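Side-chain contacts in phosphoinositol-specific phospholipase C (PDB 5FYP), which probably cleaves phosphoinositide lipids at the glycerol-phosphate bond, as phospholipases C do, with the help of a bound calcium ion: residues 41-46 with 284-289; 47-52 with 96-101; 147-152 with 172-177. All coordinates share one frame; numbering follows the deposited sequence.

How the contacts relate
All three contacts rest on van der Waals packing, but at different depths. Contact 2 is the core one: five buried residues join strand 46-52 to helix 94-107, and the same strand sends carboxylates to a calcium ion. Contact 3 is also buried, though built from two connecting segments joined by a phenylalanine packed on a tryptophan and a proline. Contact 1 lies nearer the surface, and a serine hydroxyl and an exposed alanine enter beside its apolar residues. Contacts 1 and 2 share strand 46-52 and touch directly, L41 CD2 lying 3.6 Å from L47 CD1; contact 3 stands apart, its centre about 21 Å from that of contact 2.

Contact 1: residues 41-46 with 284-289; sequences LDSVRT and RFAAQS
S43 and A286 mark the nearest approach of the two backbones, their CA atoms 5.9 Å apart. Two irregular connections meet here: 41-46 runs from strand 20-25 into strand 46-52, whereas residues 284-289 follow strand 279-282. Residues 285-287 have helical torsions, and Q288 N bonds to F285 O to hold the turn.

The side chains gather round F285. Its ring carbon CG lies between the backbone N and the carbonyl carbon (chi1 50°), a rotamer that brings the ring to the serine. S43 CB comes in at the ring edge, near its plane, 3.9 Å from F285 CD1. V44 CG1 sits obliquely to the ring, 4.2 Å from F285 CB, while the two side chains as a whole cross at about a right angle. A serine suits the outer position: it is small enough to fit beside the ring, and its OG rests 3.9 Å from A286 CB. In place of F285, an alanine would probably open a gap beside S43 CB and OG and strip V44 CG1 of the ring carbon CD1, leaving it a bare methyl.

Within 41-46, R45 NH1 grips L41 O at 2.7 Å, meeting a lone pair in the carbonyl plane with a nearly straight bond (167°). The touching surface is mostly carbon, with the serine hydroxyl at its margin, and the polar link is indirect: R294 bonds S43 O through NH1 and A286 O through NH2.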
loop_
_atom_site.group_PDB
_atom_site.type_symbol
_atom_site.label_atom_id
_atom_site.label_comp_id
_atom_site.label_asym_id
_atom_site.label_seq_id
_atom_site.Cartn_x
_atom_site.Cartn_y
_atom_site.Cartn_z
ATOM N N LEU A 41 9.629 -0.113 11.054
ATOM C CA LEU A 41 8.510 -0.529 11.893
ATOM C C LEU A 41 8.692 -0.133 13.372
ATOM O O LEU A 41 7.761 -0.269 14.171
ATOM C CB LEU A 41 8.258 -2.008 11.723
ATOM C CG LEU A 41 7.702 -2.347 10.334
ATOM C CD1 LEU A 41 7.977 -3.765 9.934
ATOM C CD2 LEU A 41 6.186 -2.071 10.262
ATOM N N ASP A 42 9.845 0.417 13.745
ATOM C CA ASP A 42 9.938 1.066 15.070
ATOM C C ASP A 42 9.175 2.386 15.126
ATOM O O ASP A 42 8.909 2.891 16.217
ATOM C CB ASP A 42 11.400 1.351 15.412
ATOM C CG ASP A 42 12.245 0.108 15.535
ATOM O OD1 ASP A 42 11.715 -1.005 15.658
ATOM O OD2 ASP A 42 13.459 0.262 15.628
ATOM N N SER A 43 8.825 2.930 13.952
ATOM C CA SER A 43 8.254 4.285 13.853
ATOM C C SER A 43 6.885 4.384 13.219
ATOM O O SER A 43 6.132 5.279 13.560
ATOM C CB SER A 43 9.182 5.226 13.095
ATOM O OG SER A 43 10.449 5.303 13.695
ATOM N N VAL A 44 6.609 3.552 12.216
ATOM C CA VAL A 44 5.375 3.635 11.417
ATOM C C VAL A 44 4.872 2.226 11.103
ATOM O O VAL A 44 5.576 1.232 11.324
ATOM C CB VAL A 44 5.543 4.456 10.120
ATOM C CG1 VAL A 44 5.889 5.920 10.428
ATOM C CG2 VAL A 44 6.576 3.852 9.185
ATOM N N ARG A 45 3.672 2.146 10.517
ATOM C CA ARG A 45 3.028 0.908 10.103
ATOM C C ARG A 45 2.717 0.871 8.610
ATOM O O ARG A 45 2.071 -0.058 8.162
ATOM C CB ARG A 45 1.778 0.594 10.936
ATOM C CG ARG A 45 2.073 0.336 12.399
ATOM C CD ARG A 45 2.487 -1.087 12.672
ATOM N NE ARG A 45 2.982 -1.257 14.063
ATOM C CZ ARG A 45 4.222 -0.984 14.443
ATOM N NH1 ARG A 45 5.126 -0.540 13.587
ATOM N NH2 ARG A 45 4.584 -1.166 15.701
ATOM N N THR A 46 3.220 1.845 7.859
ATOM C CA THR A 46 3.018 1.891 6.394
ATOM C C THR A 46 4.353 2.129 5.750
ATOM O O THR A 46 5.002 3.161 6.001
ATOM C CB THR A 46 1.963 2.938 6.025
ATOM O OG1 THR A 46 0.708 2.568 6.615
ATOM C CG2 THR A 46 1.757 2.990 4.510
ATOM N N ARG A 284 11.332 11.558 5.670
ATOM C CA ARG A 284 11.799 11.666 7.084
ATOM C C ARG A 284 10.599 11.349 7.991
ATOM O O ARG A 284 10.058 12.205 8.686
ATOM C CB ARG A 284 12.386 13.038 7.362
ATOM C CG ARG A 284 13.521 13.419 6.401
ATOM C CD ARG A 284 13.996 14.867 6.522
ATOM N NE ARG A 284 14.503 15.193 7.820
ATOM C CZ ARG A 284 14.756 16.430 8.219
ATOM N NH1 ARG A 284 14.488 17.531 7.439
ATOM N NH2 ARG A 284 15.250 16.620 9.442
ATOM N N PHE A 285 10.170 10.095 7.946
ATOM C CA PHE A 285 8.944 9.700 8.637
ATOM C C PHE A 285 9.030 9.807 10.172
ATOM O O PHE A 285 8.047 10.199 10.804
ATOM C CB PHE A 285 8.514 8.277 8.226
ATOM C CG PHE A 285 9.620 7.260 8.325
ATOM C CD1 PHE A 285 9.890 6.618 9.519
ATOM C CD2 PHE A 285 10.426 7.005 7.227
ATOM C CE1 PHE A 285 10.952 5.733 9.602
ATOM C CE2 PHE A 285 11.498 6.155 7.334
ATOM C CZ PHE A 285 11.754 5.519 8.522
ATOM N N ALA A 286 10.185 9.521 10.743
ATOM C CA ALA A 286 10.297 9.524 12.218
ATOM C C ALA A 286 10.136 10.918 12.779
ATOM O O ALA A 286 9.650 11.092 13.902
ATOM C CB ALA A 286 11.600 8.911 12.677
ATOM N N ALA A 287 10.502 11.928 11.989
ATOM C CA ALA A 287 10.426 13.330 12.402
ATOM C C ALA A 287 8.992 13.865 12.451
ATOM O O ALA A 287 8.788 14.969 12.944
ATOM C CB ALA A 287 11.254 14.197 11.463
ATOM N N GLN A 288 8.026 13.124 11.937
ATOM C CA GLN A 288 6.651 13.590 11.890
ATOM C C GLN A 288 5.846 13.020 13.041
ATOM O O GLN A 288 6.012 11.856 13.418
ATOM C CB GLN A 288 5.957 13.152 10.585
ATOM C CG GLN A 288 6.807 13.340 9.353
ATOM C CD GLN A 288 7.339 14.716 9.152
ATOM O OE1 GLN A 288 6.670 15.701 9.372
ATOM N NE2 GLN A 288 8.575 14.797 8.669
ATOM N N SER A 289 4.938 13.840 13.573
ATOM C CA SER A 289 4.015 13.416 14.602
ATOM C C SER A 289 3.012 14.517 14.826
ATOM O O SER A 289 3.230 15.654 14.414
ATOM C CB SER A 289 4.725 13.115 15.931
ATOM O OG SER A 289 5.334 14.274 16.481
#

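Contact 2: residues 47-52 with 96-101; sequences LELDFW and ACLNDV. With CA (calcium ion), chain I.
L49 and C97 meet in a β-α-β unit of the TIM-barrel fold: strand 46-52 is followed, after a long excursion that includes strand 67-68, by helix 94-107, and strand 114-120 returns parallel beside the first. The short strand and helix segments run nearly antiparallel (166°), their axes 10.4 Å apart.

The side chain of L49 spans this gap. Its CB stops 5.5 Å short of C97 CB, and CG comes within 4.4 Å of that atom. L49 CD2 lies 3.6 Å from C97 CB and also meets the sulfur, while L49 CD1 lies between L98 CD2 (3.8 Å) and C97 CB. With CG anti to the carbonyl carbon (chi1 -68°), both methyls reach the helix. A branched leucine suits this place because it can touch two neighbouring residues. L47 adds a looser touch on V101, and C97 is itself fixed by a disulfide to C84.

Alternation along the strand sends E48 OE2 and D50 the other way, to the calcium ion, where N27 and D119 complete the protein ligands. D50 divides its carboxylate: OD1 binds the metal at 2.3 Å, while OD2 accepts a hydrogen bond from metal-bound water 1 at 2.7 Å.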
loop_
_atom_site.group_PDB
_atom_site.type_symbol
_atom_site.label_atom_id
_atom_site.label_comp_id
_atom_site.label_asym_id
_atom_site.label_seq_id
_atom_site.Cartn_x
_atom_site.Cartn_y
_atom_site.Cartn_z
ATOM N N LEU A 47 4.750 1.180 4.898
ATOM C CA LEU A 47 6.090 1.113 4.271
ATOM C C LEU A 47 5.955 1.080 2.773
ATOM O O LEU A 47 4.847 1.099 2.239
ATOM C CB LEU A 47 6.850 -0.158 4.751
ATOM C CG LEU A 47 7.404 -0.148 6.196
ATOM C CD1 LEU A 47 6.492 0.101 7.351
ATOM C CD2 LEU A 47 8.198 -1.413 6.388
ATOM N N GLU A 48 7.081 1.096 2.059
ATOM C CA GLU A 48 7.071 1.185 0.590
ATOM C C GLU A 48 8.263 0.430 0.027
ATOM O O GLU A 48 9.367 0.534 0.548
ATOM C CB GLU A 48 7.103 2.636 0.114
ATOM C CG GLU A 48 7.051 2.804 -1.398
ATOM C CD GLU A 48 6.826 4.227 -1.856
ATOM O OE1 GLU A 48 6.997 5.152 -1.042
ATOM O OE2 GLU A 48 6.490 4.408 -3.062
ATOM N N LEU A 49 8.016 -0.268 -1.078
ATOM C CA LEU A 49 9.018 -0.966 -1.860
ATOM C C LEU A 49 8.837 -0.615 -3.320
ATOM O O LEU A 49 7.749 -0.801 -3.855
ATOM C CB LEU A 49 8.898 -2.494 -1.679
ATOM C CG LEU A 49 9.253 -2.998 -0.298
ATOM C CD1 LEU A 49 8.672 -4.358 -0.012
ATOM C CD2 LEU A 49 10.769 -2.990 -0.100
ATOM N N ASP A 50 9.920 -0.187 -3.994
ATOM C CA ASP A 50 9.912 -0.020 -5.447
ATOM C C ASP A 50 10.477 -1.290 -6.064
ATOM O O ASP A 50 11.594 -1.708 -5.696
ATOM C CB ASP A 50 10.795 1.157 -5.879
ATOM C CG ASP A 50 10.242 2.522 -5.494
ATOM O OD1 ASP A 50 9.100 2.619 -5.046
ATOM O OD2 ASP A 50 11.001 3.512 -5.651
ATOM N N PHE A 51 9.738 -1.896 -7.007
ATOM C CA PHE A 51 10.178 -3.202 -7.498
ATOM C C PHE A 51 10.220 -3.270 -9.008
ATOM O O PHE A 51 9.347 -2.765 -9.724
ATOM C CB PHE A 51 9.373 -4.342 -6.852
ATOM C CG PHE A 51 7.944 -4.482 -7.317
ATOM C CD1 PHE A 51 6.903 -3.703 -6.811
ATOM C CD2 PHE A 51 7.609 -5.478 -8.229
ATOM C CE1 PHE A 51 5.594 -3.896 -7.215
ATOM C CE2 PHE A 51 6.301 -5.690 -8.614
ATOM C CZ PHE A 51 5.297 -4.899 -8.121
ATOM N N TRP A 52 11.281 -3.918 -9.467
ATOM C CA TRP A 52 11.686 -3.994 -10.884
ATOM C C TRP A 52 11.709 -5.434 -11.316
ATOM O O TRP A 52 12.115 -6.338 -10.566
ATOM C CB TRP A 52 13.087 -3.380 -11.048
ATOM C CG TRP A 52 13.157 -1.914 -10.727
ATOM C CD1 TRP A 52 13.200 -1.333 -9.500
ATOM C CD2 TRP A 52 13.131 -0.841 -11.671
ATOM N NE1 TRP A 52 13.191 0.031 -9.630
ATOM C CE2 TRP A 52 13.157 0.361 -10.949
ATOM C CE3 TRP A 52 13.081 -0.785 -13.060
ATOM C CZ2 TRP A 52 13.116 1.608 -11.569
ATOM C CZ3 TRP A 52 13.041 0.450 -13.677
ATOM C CH2 TRP A 52 13.052 1.628 -12.931
ATOM N N ALA A 96 12.968 -11.038 -0.231
ATOM C CA ALA A 96 13.699 -10.804 1.024
ATOM C C ALA A 96 13.096 -9.633 1.826
ATOM O O ALA A 96 12.920 -9.699 3.051
ATOM C CB ALA A 96 15.149 -10.531 0.744
ATOM N N CYS A 97 12.787 -8.554 1.125
ATOM C CA CYS A 97 12.163 -7.396 1.757
ATOM C C CYS A 97 10.805 -7.753 2.371
ATOM O O CYS A 97 10.484 -7.348 3.488
ATOM C CB CYS A 97 12.006 -6.231 0.787
ATOM S SG CYS A 97 13.549 -5.519 0.168
ATOM N N LEU A 98 10.015 -8.500 1.617
ATOM C CA LEU A 98 8.729 -8.950 2.130
ATOM C C LEU A 98 8.906 -9.836 3.376
ATOM O O LEU A 98 8.153 -9.712 4.348
ATOM C CB LEU A 98 7.943 -9.686 1.053
ATOM C CG LEU A 98 7.571 -8.868 -0.178
ATOM C CD1 LEU A 98 6.800 -9.746 -1.147
ATOM C CD2 LEU A 98 6.762 -7.636 0.154
ATOM N N ASN A 99 9.897 -10.717 3.350
ATOM C CA ASN A 99 10.178 -11.552 4.517
ATOM C C ASN A 99 10.617 -10.773 5.743
ATOM O O ASN A 99 10.272 -11.159 6.865
ATOM C CB ASN A 99 11.188 -12.630 4.177
ATOM C CG ASN A 99 10.508 -13.885 3.675
ATOM O OD1 ASN A 99 9.559 -14.388 4.296
ATOM N ND2 ASN A 99 11.004 -14.418 2.594
ATOM N N ASP A 100 11.291 -9.642 5.534
ATOM C CA ASP A 100 11.621 -8.791 6.687
ATOM C C ASP A 100 10.330 -8.320 7.381
ATOM O O ASP A 100 10.238 -8.299 8.609
ATOM C CB ASP A 100 12.423 -7.570 6.253
ATOM C CG ASP A 100 13.879 -7.881 5.995
ATOM O OD1 ASP A 100 14.349 -8.963 6.385
ATOM O OD2 ASP A 100 14.522 -7.004 5.394
ATOM N N VAL A 101 9.306 -7.980 6.608
ATOM C CA VAL A 101 8.009 -7.562 7.168
ATOM C C VAL A 101 7.327 -8.748 7.842
ATOM O O VAL A 101 6.807 -8.634 8.949
ATOM C CB VAL A 101 7.118 -6.923 6.095
ATOM C CG1 VAL A 101 5.778 -6.537 6.688
ATOM C CG2 VAL A 101 7.815 -5.710 5.509
HETATM CA CA CA I . 8.169 4.717 -4.737
HETATM O O HOH W 1 9.653 5.770 -6.331
HETATM O O HOH W 2 7.486 7.015 -4.908
#

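Contact 3: residues 147-152 with 172-177; sequences KLFTPQ and KSWPTA
F149 reaches across to W174 and P175, joining two connecting segments of the TIM-barrel fold: 147-152 runs into helix 151-158, while residues 172-177 lie between helix 165-168 and strand 184-189. The backbones stay well apart, with the CA atoms of F149 and P175 10.3 Å from each other, and side chains alone bridge the interval.

The tight part is the far end of the phenylalanine ring. Because CG lies anti to the backbone N (chi1 178°), the ring extends straight out from its own segment, and P175 comes to meet it from the opposite direction. P175 CG sits 3.8 Å from F149 CZ, and CD of the same proline packs against CZ as well, so the rigid pyrrolidine ring gives the phenylalanine a firm apolar surface without a flexible chain to immobilise. L154, L180, L185 and F210 also touch F149, which explains why a large, wholly apolar side chain fits here.

Away from this cluster the segments separate. K172 and S173 form the exposed side, and K147 points its ammonium elsewhere, to a salt bridge with D106. In 147-152, T150 is by contrast buried, and it fixes the start of helix 151-158: its side chain caps a backbone N just beyond 152, while T150 N bonds to D153 OD2, the reciprocal pattern of a capping box.

W174 belongs to the packed side. Its indole NE1 turns away to donate to S256 O, which satisfies the buried N-H, while the benzo carbons CE3 and CZ3 lie next to F149 CE2. The two side chains pass at a slant, and W174 CZ3 lies near the plane of the F149 ring, at its edge, 4.1 Å from F149 CE2.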
loop_
_atom_site.group_PDB
_atom_site.type_symbol
_atom_site.label_atom_id
_atom_site.label_comp_id
_atom_site.label_asym_id
_atom_site.label_seq_id
_atom_site.Cartn_x
_atom_site.Cartn_y
_atom_site.Cartn_z
ATOM N N LYS A 147 -1.563 -13.930 6.761
ATOM C CA LYS A 147 -1.503 -12.572 7.303
ATOM C C LYS A 147 -2.249 -11.558 6.452
ATOM O O LYS A 147 -2.581 -10.492 6.932
ATOM C CB LYS A 147 -0.061 -12.102 7.469
ATOM C CG LYS A 147 0.722 -12.848 8.522
ATOM C CD LYS A 147 2.167 -12.338 8.574
ATOM C CE LYS A 147 3.059 -13.131 9.531
ATOM N NZ LYS A 147 2.641 -12.964 10.950
ATOM N N LEU A 148 -2.465 -11.864 5.179
ATOM C CA LEU A 148 -3.040 -10.854 4.274
ATOM C C LEU A 148 -4.503 -10.562 4.556
ATOM O O LEU A 148 -5.289 -11.454 4.924
ATOM C CB LEU A 148 -2.891 -11.280 2.822
ATOM C CG LEU A 148 -1.446 -11.446 2.340
ATOM C CD1 LEU A 148 -1.460 -11.783 0.871
ATOM C CD2 LEU A 148 -0.621 -10.221 2.588
ATOM N N PHE A 149 -4.846 -9.299 4.381
ATOM C CA PHE A 149 -6.216 -8.814 4.262
ATOM C C PHE A 149 -6.322 -8.252 2.838
ATOM O O PHE A 149 -5.537 -7.396 2.476
ATOM C CB PHE A 149 -6.493 -7.737 5.306
ATOM C CG PHE A 149 -7.868 -7.143 5.235
ATOM C CD1 PHE A 149 -8.944 -7.782 5.796
ATOM C CD2 PHE A 149 -8.084 -5.913 4.629
ATOM C CE1 PHE A 149 -10.222 -7.239 5.754
ATOM C CE2 PHE A 149 -9.355 -5.367 4.580
ATOM C CZ PHE A 149 -10.425 -6.030 5.132
ATOM N N THR A 150 -7.259 -8.782 2.061
ATOM C CA THR A 150 -7.328 -8.539 0.626
ATOM C C THR A 150 -8.627 -7.839 0.228
ATOM O O THR A 150 -9.556 -7.721 1.030
ATOM C CB THR A 150 -7.255 -9.856 -0.124
ATOM O OG1 THR A 150 -8.492 -10.560 0.112
ATOM C CG2 THR A 150 -6.055 -10.705 0.312
ATOM N N PRO A 151 -8.726 -7.424 -1.038
ATOM C CA PRO A 151 -9.977 -6.793 -1.492
ATOM C C PRO A 151 -11.229 -7.634 -1.264
ATOM O O PRO A 151 -12.247 -7.118 -0.817
ATOM C CB PRO A 151 -9.692 -6.507 -2.954
ATOM C CG PRO A 151 -8.208 -6.262 -3.028
ATOM C CD PRO A 151 -7.646 -7.250 -2.030
ATOM N N GLN A 152 -11.167 -8.924 -1.547
ATOM C CA GLN A 152 -12.329 -9.758 -1.278
ATOM C C GLN A 152 -12.705 -9.780 0.206
ATOM O O GLN A 152 -13.875 -9.858 0.553
ATOM C CB GLN A 152 -12.069 -11.164 -1.770
ATOM C CG GLN A 152 -13.197 -12.148 -1.495
ATOM C CD GLN A 152 -14.474 -11.775 -2.211
ATOM O OE1 GLN A 152 -14.553 -11.931 -3.409
ATOM N NE2 GLN A 152 -15.485 -11.321 -1.478
ATOM N N LYS A 172 -19.618 3.273 4.074
ATOM C CA LYS A 172 -19.303 2.055 4.831
ATOM C C LYS A 172 -17.979 2.198 5.590
ATOM O O LYS A 172 -17.051 2.918 5.242
ATOM C CB LYS A 172 -19.296 0.831 3.895
ATOM C CG LYS A 172 -20.696 0.388 3.357
ATOM C CD LYS A 172 -21.386 -0.599 4.298
ATOM C CE LYS A 172 -22.656 -1.258 3.806
ATOM N NZ LYS A 172 -23.465 -0.438 2.897
ATOM N N SER A 173 -17.885 1.420 6.648
ATOM C CA SER A 173 -16.678 1.342 7.472
ATOM C C SER A 173 -15.880 0.091 7.138
ATOM O O SER A 173 -16.417 -1.025 7.028
ATOM C CB SER A 173 -17.054 1.286 8.953
ATOM O OG SER A 173 -17.680 2.473 9.330
ATOM N N TRP A 174 -14.569 0.271 6.999
ATOM C CA TRP A 174 -13.658 -0.880 6.999
ATOM C C TRP A 174 -13.665 -1.537 8.384
ATOM O O TRP A 174 -14.052 -0.908 9.374
ATOM C CB TRP A 174 -12.236 -0.422 6.677
ATOM C CG TRP A 174 -12.010 0.026 5.264
ATOM C CD1 TRP A 174 -12.747 0.922 4.542
ATOM C CD2 TRP A 174 -10.913 -0.359 4.415
ATOM N NE1 TRP A 174 -12.190 1.096 3.292
ATOM C CE2 TRP A 174 -11.063 0.329 3.191
ATOM C CE3 TRP A 174 -9.815 -1.228 4.566
ATOM C CZ2 TRP A 174 -10.188 0.164 2.141
ATOM C CZ3 TRP A 174 -8.944 -1.386 3.517
ATOM C CH2 TRP A 174 -9.154 -0.714 2.309
ATOM N N PRO A 175 -13.127 -2.771 8.487
ATOM C CA PRO A 175 -12.856 -3.306 9.818
ATOM C C PRO A 175 -11.961 -2.348 10.609
ATOM O O PRO A 175 -11.178 -1.555 10.050
ATOM C CB PRO A 175 -12.138 -4.630 9.526
ATOM C CG PRO A 175 -12.573 -4.988 8.123
ATOM C CD PRO A 175 -12.646 -3.667 7.433
ATOM N N THR A 176 -12.071 -2.443 11.923
ATOM C CA THR A 176 -11.277 -1.579 12.797
ATOM C C THR A 176 -9.835 -2.036 12.841
ATOM O O THR A 176 -9.503 -3.174 12.458
ATOM C CB THR A 176 -11.815 -1.533 14.245
ATOM O OG1 THR A 176 -11.678 -2.841 14.777
ATOM C CG2 THR A 176 -13.274 -1.062 14.285
ATOM N N ALA A 177 -8.956 -1.184 13.348
ATOM C CA ALA A 177 -7.573 -1.615 13.581
ATOM C C ALA A 177 -7.522 -2.849 14.487
ATOM O O ALA A 177 -6.732 -3.759 14.231
ATOM C CB ALA A 177 -6.725 -0.494 14.097
#